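BAG family molecular chaperone regulator 4 (Arabidopsis thaliana, PDB 4HWH) acts as a co-chaperone that binds the ATPase domain of HSP70 chaperones and probably regulates programmed cell death and stress responses, its BAG domain being the part described here. Local coordinates at residues E44-Q49 with R71-L76; A23-V28 with D81-R86; G12-L17 with K67-R72. One frame throughout, in Å; residues are numbered along the deposited sequence.

The three contacts sample the two seams that helix 63-86 makes in an up-down-up three-helix bundle. Contact 1 joins it to helix 36-54, while contacts 2 and 3 join it to helix 3-29. Contacts 1 and 3 lie side by side, their centres about 7 Å apart; both include Arg-72, and their apolar layers merge where Leu-46 CD2 meets Leu-17 CD1 at 3.8 Å. Contact 2 stands toward the far end of the bundle, its centre about 16 Å from that of contact 1 and 19 Å from that of contact 3. Segment 12-17 supplies Glu-13 and Leu-17 to a malonic acid pocket completed by Arg-20; an acetate adjoins contacts 1 and 3.

Contact 1: E44-Q49 with R71-L76; sequences ELLMRQ and RRIQNL. With ACT (acetate ion), chain G.
The guanidinium of Arg-72 presents an edge to a bound acetate whose carboxylate carbon lies in its plane; NH2 donates to acetate OXT at 2.9 Å, with a fairly straight N-H...O angle of 159°. The other flat group, the amide of Gln-49, is carried away from segment 71-76 by a bend at chi2 (-53°), which leaves only the base of the chain to pack: Gln-49 CB rests on Ile-73 CD1 at 3.8 Å. Between the helices themselves the contact is apolar. Leu-46 and Leu-76 cross at about a right angle, Leu-46 CD1 lying against Leu-76 CB at 3.8 Å while its other methyl, CD2, meets Leu-76 CD1 at 4.0 Å. Ile-73 sends its two branches different ways: CD1 goes to Gln-49, and CG2 touches the backbone O of Leu-46 at 3.8 Å. The acetate, probably from the crystallisation liquor, also touches Leu-76 CD2 through its methyl and is hydrogen-bonded to Ser-18. The segments run antiparallel at 165°, with axes 10.1 Å apart, and thus join helix 36-54 to helix 63-86. Helix 3-29 packs on this pair, with Val-10 and Glu-13 against Gln-49.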
loop_
_atom_site.group_PDB
_atom_site.type_symbol
_atom_site.label_atom_id
_atom_site.label_comp_id
_atom_site.label_asym_id
_atom_site.label_seq_id
_atom_site.Cartn_x
_atom_site.Cartn_y
_atom_site.Cartn_z
ATOM N N GLU A 44 -7.654 0.929 -0.282
ATOM C CA GLU A 44 -8.315 0.527 0.953
ATOM C C GLU A 44 -7.419 -0.362 1.818
ATOM O O GLU A 44 -7.340 -0.185 3.036
ATOM C CB GLU A 44 -9.635 -0.190 0.649
ATOM C CG GLU A 44 -10.168 -1.033 1.803
ATOM C CD GLU A 44 -10.544 -0.210 3.023
ATOM O OE1 GLU A 44 -10.723 1.020 2.891
ATOM O OE2 GLU A 44 -10.662 -0.794 4.121
ATOM N N LEU A 45 -6.746 -1.321 1.192
ATOM C CA LEU A 45 -5.933 -2.255 1.956
ATOM C C LEU A 45 -4.716 -1.556 2.548
ATOM O O LEU A 45 -4.265 -1.896 3.638
ATOM C CB LEU A 45 -5.529 -3.456 1.104
ATOM C CG LEU A 45 -6.695 -4.379 0.733
ATOM C CD1 LEU A 45 -6.233 -5.469 -0.221
ATOM C CD2 LEU A 45 -7.323 -4.985 1.986
ATOM N N LEU A 46 -4.193 -0.570 1.827
ATOM C CA LEU A 46 -3.111 0.251 2.353
ATOM C C LEU A 46 -3.576 1.039 3.575
ATOM O O LEU A 46 -2.849 1.161 4.557
ATOM C CB LEU A 46 -2.580 1.192 1.273
ATOM C CG LEU A 46 -1.753 0.511 0.182
ATOM C CD1 LEU A 46 -1.559 1.440 -1.009
ATOM C CD2 LEU A 46 -0.407 0.051 0.734
ATOM N N MET A 47 -4.795 1.568 3.513
ATOM C CA MET A 47 -5.360 2.307 4.642
ATOM C C MET A 47 -5.539 1.416 5.871
ATOM O O MET A 47 -5.328 1.851 7.003
ATOM C CB MET A 47 -6.689 2.958 4.245
ATOM C CG MET A 47 -6.526 4.093 3.239
ATOM S SD MET A 47 -8.065 4.960 2.871
ATOM C CE MET A 47 -7.542 6.042 1.541
ATOM N N ARG A 48 -5.917 0.164 5.645
ATOM C CA ARG A 48 -6.076 -0.784 6.740
ATOM C C ARG A 48 -4.737 -1.048 7.421
ATOM O O ARG A 48 -4.667 -1.192 8.642
ATOM C CB ARG A 48 -6.683 -2.092 6.227
ATOM C CG ARG A 48 -8.140 -1.972 5.807
ATOM C CD ARG A 48 -9.062 -2.064 7.013
ATOM N NE ARG A 48 -8.921 -3.346 7.694
ATOM C CZ ARG A 48 -9.375 -3.601 8.917
ATOM N NH1 ARG A 48 -9.194 -4.800 9.453
ATOM N NH2 ARG A 48 -10.002 -2.658 9.604
ATOM N N GLN A 49 -3.670 -1.112 6.628
ATOM C CA GLN A 49 -2.342 -1.316 7.190
ATOM C C GLN A 49 -1.915 -0.096 7.999
ATOM O O GLN A 49 -1.246 -0.226 9.021
ATOM C CB GLN A 49 -1.320 -1.665 6.103
ATOM C CG GLN A 49 -1.535 -3.050 5.504
ATOM C CD GLN A 49 -1.599 -4.144 6.562
ATOM O OE1 GLN A 49 -0.727 -4.244 7.427
ATOM N NE2 GLN A 49 -2.629 -4.975 6.490
ATOM N N ARG A 71 5.564 5.895 6.054
ATOM C CA ARG A 71 6.021 6.650 4.894
ATOM C C ARG A 71 5.936 5.817 3.619
ATOM O O ARG A 71 5.563 6.328 2.564
ATOM C CB ARG A 71 7.451 7.161 5.106
ATOM C CG ARG A 71 7.567 8.213 6.199
ATOM C CD ARG A 71 8.997 8.713 6.344
ATOM N NE ARG A 71 9.119 9.728 7.386
ATOM C CZ ARG A 71 10.257 10.336 7.708
ATOM N NH1 ARG A 71 11.378 10.031 7.067
ATOM N NH2 ARG A 71 10.275 11.249 8.669
ATOM N N ARG A 72 6.275 4.535 3.727
ATOM C CA ARG A 72 6.224 3.636 2.582
ATOM C C ARG A 72 4.788 3.556 2.084
ATOM O O ARG A 72 4.525 3.598 0.884
ATOM C CB ARG A 72 6.744 2.243 2.969
ATOM C CG ARG A 72 7.636 1.587 1.922
ATOM C CD ARG A 72 7.038 0.315 1.321
ATOM N NE ARG A 72 6.981 -0.769 2.297
ATOM C CZ ARG A 72 7.092 -2.063 2.007
ATOM N NH1 ARG A 72 7.016 -2.956 2.983
ATOM N NH2 ARG A 72 7.290 -2.471 0.758
ATOM N N ILE A 73 3.854 3.457 3.021
ATOM C CA ILE A 73 2.440 3.389 2.675
ATOM C C ILE A 73 1.967 4.664 1.973
ATOM O O ILE A 73 1.274 4.609 0.955
ATOM C CB ILE A 73 1.582 3.105 3.924
ATOM C CG1 ILE A 73 1.793 1.657 4.385
ATOM C CG2 ILE A 73 0.121 3.379 3.638
ATOM C CD1 ILE A 73 1.067 1.305 5.678
ATOM N N GLN A 74 2.344 5.815 2.519
ATOM C CA GLN A 74 1.988 7.090 1.907
ATOM C C GLN A 74 2.494 7.169 0.465
ATOM O O GLN A 74 1.802 7.667 -0.421
ATOM C CB GLN A 74 2.527 8.253 2.745
ATOM C CG GLN A 74 1.992 8.263 4.174
ATOM C CD GLN A 74 2.647 9.323 5.043
ATOM O OE1 GLN A 74 3.831 9.626 4.890
ATOM N NE2 GLN A 74 1.876 9.888 5.966
ATOM N N ASN A 75 3.696 6.658 0.229
ATOM C CA ASN A 75 4.255 6.631 -1.121
ATOM C C ASN A 75 3.450 5.741 -2.061
ATOM O O ASN A 75 3.178 6.114 -3.200
ATOM C CB ASN A 75 5.714 6.182 -1.088
ATOM C CG ASN A 75 6.636 7.249 -0.535
ATOM O OD1 ASN A 75 6.220 8.386 -0.307
ATOM N ND2 ASN A 75 7.898 6.889 -0.318
ATOM N N LEU A 76 3.071 4.562 -1.579
ATOM C CA LEU A 76 2.236 3.660 -2.365
ATOM C C LEU A 76 0.867 4.272 -2.655
ATOM O O LEU A 76 0.334 4.123 -3.754
ATOM C CB LEU A 76 2.088 2.307 -1.659
ATOM C CG LEU A 76 3.399 1.513 -1.593
ATOM C CD1 LEU A 76 3.266 0.275 -0.713
ATOM C CD2 LEU A 76 3.849 1.129 -2.992
HETATM C C ACT G . 7.882 0.124 -2.185
HETATM O O ACT G . 8.260 1.022 -1.399
HETATM O OXT ACT G . 7.838 -1.032 -1.710
HETATM C CH3 ACT G . 7.509 0.420 -3.609
#

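Contact 2: A23-V28 with D81-R86; sequences ALEVAV and DKLKAR
Leu-83 leans on Leu-24 and Glu-25 without any hydrogen bond between the segments; the shortest sound polar bonds are backbone ones inside segment 81-86, Ala-85 N to Asp-81 O and Arg-86 N to Lys-82 O, each 2.8 Å. What crosses the gap is one isobutyl group. With CG anti to the carbonyl carbon (chi1 -81°), Leu-83 points toward segment 23-28 and sets both methyls of its fork on the backbone of Glu-25. CD1 lies 3.6 Å from Glu-25 N and also meets Leu-24 CB, at 4.0 Å; CD2, the other prong, approaches Glu-25 CA at 3.9 Å. The leucine therefore packs as much against main chain as against side chains, which fits the close backbones: the CA atoms of Glu-25 and Leu-83 are 6.7 Å apart. Glu-25 contributes only its CB to the apolar patch. Its CG is anti to the backbone N (chi1 171°) and the chain beyond is extended, which carries the carboxylate out of the seam to an exposed position. Val-28, one turn further on, points toward the same helix, its CG2 stopping 4.6 Å from Leu-83 CD2, yet loses some surface there, and it also rests on Phe-39, Val-34 and Cys-87. This is the end of the bundle where helix 3-29 gives way to the loop before helix 36-54 and where helix 63-86 finishes. Helix 36-54 flanks both partners: Phe-39 touches Leu-83, Glu-38 touches Leu-24, and Asp-40 forms a salt bridge with Lys-84.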
loop_
_atom_site.group_PDB
_atom_site.type_symbol
_atom_site.label_atom_id
_atom_site.label_comp_id
_atom_site.label_asym_id
_atom_site.label_seq_id
_atom_site.Cartn_x
_atom_site.Cartn_y
_atom_site.Cartn_z
ATOM N N ALA A 23 2.157 -4.527 -10.363
ATOM C CA ALA A 23 1.389 -5.340 -11.303
ATOM C C ALA A 23 0.290 -4.521 -11.980
ATOM O O ALA A 23 0.053 -4.659 -13.179
ATOM C CB ALA A 23 0.796 -6.563 -10.606
ATOM N N LEU A 24 -0.388 -3.670 -11.216
ATOM C CA LEU A 24 -1.424 -2.826 -11.804
ATOM C C LEU A 24 -0.807 -1.826 -12.781
ATOM O O LEU A 24 -1.356 -1.569 -13.852
ATOM C CB LEU A 24 -2.223 -2.097 -10.725
ATOM C CG LEU A 24 -3.039 -2.996 -9.797
ATOM C CD1 LEU A 24 -3.635 -2.192 -8.658
ATOM C CD2 LEU A 24 -4.132 -3.726 -10.580
ATOM N N GLU A 25 0.334 -1.258 -12.411
ATOM C CA GLU A 25 0.996 -0.309 -13.294
ATOM C C GLU A 25 1.403 -0.962 -14.604
ATOM O O GLU A 25 1.285 -0.359 -15.674
ATOM C CB GLU A 25 2.236 0.295 -12.647
ATOM C CG GLU A 25 3.035 1.099 -13.651
ATOM C CD GLU A 25 4.357 1.598 -13.118
ATOM O OE1 GLU A 25 4.794 1.120 -12.051
ATOM O OE2 GLU A 25 4.957 2.470 -13.785
ATOM N N VAL A 26 1.907 -2.190 -14.506
ATOM C CA VAL A 26 2.327 -2.945 -15.678
ATOM C C VAL A 26 1.135 -3.235 -16.584
ATOM O O VAL A 26 1.218 -3.087 -17.805
ATOM C CB VAL A 26 3.018 -4.264 -15.276
ATOM C CG1 VAL A 26 3.169 -5.179 -16.482
ATOM C CG2 VAL A 26 4.375 -3.978 -14.639
ATOM N N ALA A 27 0.018 -3.632 -15.982
ATOM C CA ALA A 27 -1.196 -3.894 -16.747
ATOM C C ALA A 27 -1.616 -2.653 -17.538
ATOM O O ALA A 27 -1.884 -2.728 -18.737
ATOM C CB ALA A 27 -2.315 -4.352 -15.824
ATOM N N VAL A 28 -1.666 -1.510 -16.859
ATOM C CA VAL A 28 -1.995 -0.243 -17.511
ATOM C C VAL A 28 -1.000 0.108 -18.614
ATOM O O VAL A 28 -1.383 0.542 -19.702
ATOM C CB VAL A 28 -2.035 0.922 -16.500
ATOM C CG1 VAL A 28 -2.105 2.258 -17.235
ATOM C CG2 VAL A 28 -3.215 0.761 -15.551
ATOM N N ASP A 81 -3.031 6.560 -6.509
ATOM C CA ASP A 81 -3.789 7.726 -6.956
ATOM C C ASP A 81 -3.424 8.078 -8.393
ATOM O O ASP A 81 -4.295 8.340 -9.225
ATOM C CB ASP A 81 -3.509 8.935 -6.059
ATOM C CG ASP A 81 -4.090 8.780 -4.675
ATOM O OD1 ASP A 81 -5.085 8.043 -4.529
ATOM O OD2 ASP A 81 -3.554 9.404 -3.733
ATOM N N LYS A 82 -2.125 8.082 -8.674
ATOM C CA LYS A 82 -1.625 8.444 -9.994
ATOM C C LYS A 82 -2.133 7.476 -11.054
ATOM O O LYS A 82 -2.584 7.896 -12.115
ATOM C CB LYS A 82 -0.094 8.486 -10.001
ATOM C CG LYS A 82 0.505 9.764 -9.424
ATOM C CD LYS A 82 -0.309 10.274 -8.246
ATOM C CE LYS A 82 0.487 11.222 -7.366
ATOM N NZ LYS A 82 -0.276 11.563 -6.131
ATOM N N LEU A 83 -2.058 6.183 -10.763
ATOM C CA LEU A 83 -2.590 5.169 -11.665
ATOM C C LEU A 83 -4.077 5.369 -11.920
ATOM O O LEU A 83 -4.531 5.337 -13.061
ATOM C CB LEU A 83 -2.370 3.771 -11.094
ATOM C CG LEU A 83 -0.991 3.154 -11.280
ATOM C CD1 LEU A 83 -1.020 1.703 -10.832
ATOM C CD2 LEU A 83 -0.574 3.262 -12.734
ATOM N N LYS A 84 -4.837 5.552 -10.846
ATOM C CA LYS A 84 -6.273 5.737 -10.969
ATOM C C LYS A 84 -6.567 6.955 -11.836
ATOM O O LYS A 84 -7.397 6.902 -12.742
ATOM C CB LYS A 84 -6.926 5.888 -9.594
ATOM C CG LYS A 84 -8.446 5.914 -9.648
ATOM C CD LYS A 84 -9.061 5.973 -8.261
ATOM C CE LYS A 84 -10.575 5.974 -8.347
ATOM N NZ LYS A 84 -11.203 6.000 -6.999
ATOM N N ALA A 85 -5.868 8.051 -11.559
ATOM C CA ALA A 85 -6.037 9.274 -12.333
ATOM C C ALA A 85 -5.707 9.035 -13.806
ATOM O O ALA A 85 -6.437 9.478 -14.692
ATOM C CB ALA A 85 -5.176 10.384 -11.765
ATOM N N ARG A 86 -4.610 8.327 -14.059
ATOM C CA ARG A 86 -4.204 7.998 -15.423
ATOM C C ARG A 86 -5.288 7.236 -16.178
ATOM O O ARG A 86 -5.432 7.386 -17.391
ATOM C CB ARG A 86 -2.909 7.180 -15.424
ATOM C CG ARG A 86 -1.650 7.974 -15.748
ATOM C CD ARG A 86 -1.085 8.691 -14.531
ATOM N NE ARG A 86 -1.937 9.786 -14.075
ATOM C CZ ARG A 86 -1.609 10.629 -13.100
ATOM N NH1 ARG A 86 -0.445 10.505 -12.478
ATOM N NH2 ARG A 86 -2.443 11.597 -12.747
#

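Contact 3: G12-L17 with K67-R72; sequences GEVDKL and KAEVRR. With ACT (acetate ion), chain G.
Asp-15 OD1 is gripped end-on by Arg-72, taking NH1 at 2.6 Å from above its carboxylate plane and NH2 at 2.9 Å nearly along its C-O bond. The two flat groups are turned 64° apart, although the oxygen itself lies close to the guanidinium plane. Glu-69, one turn before the arginine on the same helix, takes the side-on edge through OE1: its syn lone pair receives NH1 at 2.8 Å, and NE arrives at 3.1 Å from above the carboxylate plane. Together with the acetate on NH2, these bonds engage all five guanidinium N-H groups, while Asp-15 and Glu-69 each offer the arginine one oxygen for both bonds. Bends at chi2 and chi3 bring the arginine's end between the acids, whose gripped oxygens remain 5.4 Å apart, their like charges probably eased by the cation between them. Val-14 CG1 lies over one guanidinium face, offset toward its rim, 3.4 Å from Arg-72 CZ, and Val-14 CB lies against Glu-69 OE1 at 3.3 Å. Glu-69 is buried, and its OE2 has a weak hydrogen bond with Thr-11 OG1. A methionine in place of Arg-72 would probably leave Asp-15 and Glu-69 without their shared cation, unbalancing a buried carboxylate. Segments 12-17 and 67-72 run nearly parallel, 18° apart, and so join helices 3-29 and 63-86 through an interhelical salt-bridge network at the edge of the apolar core of the BAG three-helix bundle.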
loop_
_atom_site.group_PDB
_atom_site.type_symbol
_atom_site.label_atom_id
_atom_site.label_comp_id
_atom_site.label_asym_id
_atom_site.label_seq_id
_atom_site.Cartn_x
_atom_site.Cartn_y
_atom_site.Cartn_z
ATOM N N GLY A 12 5.182 -7.125 5.956
ATOM C CA GLY A 12 4.945 -8.246 5.066
ATOM C C GLY A 12 3.723 -8.019 4.196
ATOM O O GLY A 12 3.699 -8.395 3.023
ATOM N N GLU A 13 2.704 -7.395 4.773
ATOM C CA GLU A 13 1.476 -7.146 4.036
ATOM C C GLU A 13 1.677 -6.006 3.042
ATOM O O GLU A 13 1.192 -6.056 1.913
ATOM C CB GLU A 13 0.330 -6.827 4.992
ATOM C CG GLU A 13 -1.029 -6.997 4.357
ATOM C CD GLU A 13 -1.199 -8.375 3.751
ATOM O OE1 GLU A 13 -0.696 -9.354 4.346
ATOM O OE2 GLU A 13 -1.833 -8.477 2.681
ATOM N N VAL A 14 2.408 -4.982 3.466
ATOM C CA VAL A 14 2.707 -3.865 2.585
ATOM C C VAL A 14 3.579 -4.316 1.411
ATOM O O VAL A 14 3.432 -3.817 0.294
ATOM C CB VAL A 14 3.365 -2.702 3.355
ATOM C CG1 VAL A 14 3.726 -1.573 2.409
ATOM C CG2 VAL A 14 2.416 -2.200 4.442
ATOM N N ASP A 15 4.474 -5.270 1.657
ATOM C CA ASP A 15 5.268 -5.858 0.581
ATOM C C ASP A 15 4.357 -6.452 -0.488
ATOM O O ASP A 15 4.546 -6.218 -1.681
ATOM C CB ASP A 15 6.209 -6.946 1.110
ATOM C CG ASP A 15 7.422 -6.377 1.820
ATOM O OD1 ASP A 15 7.679 -5.163 1.694
ATOM O OD2 ASP A 15 8.128 -7.152 2.500
ATOM N N LYS A 16 3.369 -7.226 -0.057
ATOM C CA LYS A 16 2.420 -7.819 -0.990
ATOM C C LYS A 16 1.688 -6.736 -1.772
ATOM O O LYS A 16 1.497 -6.847 -2.984
ATOM C CB LYS A 16 1.419 -8.705 -0.247
ATOM C CG LYS A 16 1.995 -10.042 0.207
ATOM C CD LYS A 16 0.978 -10.831 1.029
ATOM C CE LYS A 16 1.591 -12.099 1.599
ATOM N NZ LYS A 16 0.609 -12.863 2.416
ATOM N N LEU A 17 1.274 -5.685 -1.074
ATOM C CA LEU A 17 0.572 -4.588 -1.725
ATOM C C LEU A 17 1.491 -3.837 -2.682
ATOM O O LEU A 17 1.070 -3.409 -3.754
ATOM C CB LEU A 17 -0.037 -3.649 -0.680
ATOM C CG LEU A 17 -1.202 -4.290 0.087
ATOM C CD1 LEU A 17 -1.577 -3.483 1.333
ATOM C CD2 LEU A 17 -2.406 -4.465 -0.833
ATOM N N LYS A 67 7.386 4.184 11.827
ATOM C CA LYS A 67 7.329 5.444 11.102
ATOM C C LYS A 67 7.804 5.254 9.665
ATOM O O LYS A 67 7.280 5.873 8.740
ATOM C CB LYS A 67 8.184 6.495 11.811
ATOM C CG LYS A 67 8.015 7.913 11.288
ATOM C CD LYS A 67 8.961 8.869 12.003
ATOM C CE LYS A 67 8.861 10.278 11.446
ATOM N NZ LYS A 67 9.817 11.205 12.118
ATOM N N ALA A 68 8.800 4.392 9.484
ATOM C CA ALA A 68 9.301 4.074 8.153
ATOM C C ALA A 68 8.203 3.445 7.299
ATOM O O ALA A 68 8.046 3.776 6.126
ATOM C CB ALA A 68 10.493 3.140 8.248
ATOM N N GLU A 69 7.439 2.538 7.897
ATOM C CA GLU A 69 6.384 1.840 7.177
ATOM C C GLU A 69 5.236 2.782 6.830
ATOM O O GLU A 69 4.594 2.644 5.789
ATOM C CB GLU A 69 5.869 0.664 8.002
ATOM C CG GLU A 69 5.281 -0.439 7.159
ATOM C CD GLU A 69 6.298 -1.019 6.193
ATOM O OE1 GLU A 69 5.900 -1.408 5.080
ATOM O OE2 GLU A 69 7.495 -1.076 6.545
ATOM N N VAL A 70 4.977 3.745 7.709
ATOM C CA VAL A 70 3.949 4.736 7.442
ATOM C C VAL A 70 4.298 5.506 6.172
ATOM O O VAL A 70 3.443 5.733 5.315
ATOM C CB VAL A 70 3.770 5.706 8.630
ATOM C CG1 VAL A 70 2.883 6.888 8.238
ATOM C CG2 VAL A 70 3.185 4.966 9.828
ATOM N N ARG A 71 5.564 5.895 6.054
ATOM C CA ARG A 71 6.021 6.650 4.894
ATOM C C ARG A 71 5.936 5.817 3.619
ATOM O O ARG A 71 5.563 6.328 2.564
ATOM C CB ARG A 71 7.451 7.161 5.106
ATOM C CG ARG A 71 7.567 8.213 6.199
ATOM C CD ARG A 71 8.997 8.713 6.344
ATOM N NE ARG A 71 9.119 9.728 7.386
ATOM C CZ ARG A 71 10.257 10.336 7.708
ATOM N NH1 ARG A 71 11.378 10.031 7.067
ATOM N NH2 ARG A 71 10.275 11.249 8.669
ATOM N N ARG A 72 6.275 4.535 3.727
ATOM C CA ARG A 72 6.224 3.636 2.582
ATOM C C ARG A 72 4.788 3.556 2.084
ATOM O O ARG A 72 4.525 3.598 0.884
ATOM C CB ARG A 72 6.744 2.243 2.969
ATOM C CG ARG A 72 7.636 1.587 1.922
ATOM C CD ARG A 72 7.038 0.315 1.321
ATOM N NE ARG A 72 6.981 -0.769 2.297
ATOM C CZ ARG A 72 7.092 -2.063 2.007
ATOM N NH1 ARG A 72 7.016 -2.956 2.983
ATOM N NH2 ARG A 72 7.290 -2.471 0.758
HETATM C C ACT G . 7.882 0.124 -2.185
HETATM O O ACT G . 8.260 1.022 -1.399
HETATM O OXT ACT G . 7.838 -1.032 -1.710
HETATM C CH3 ACT G . 7.509 0.420 -3.609
#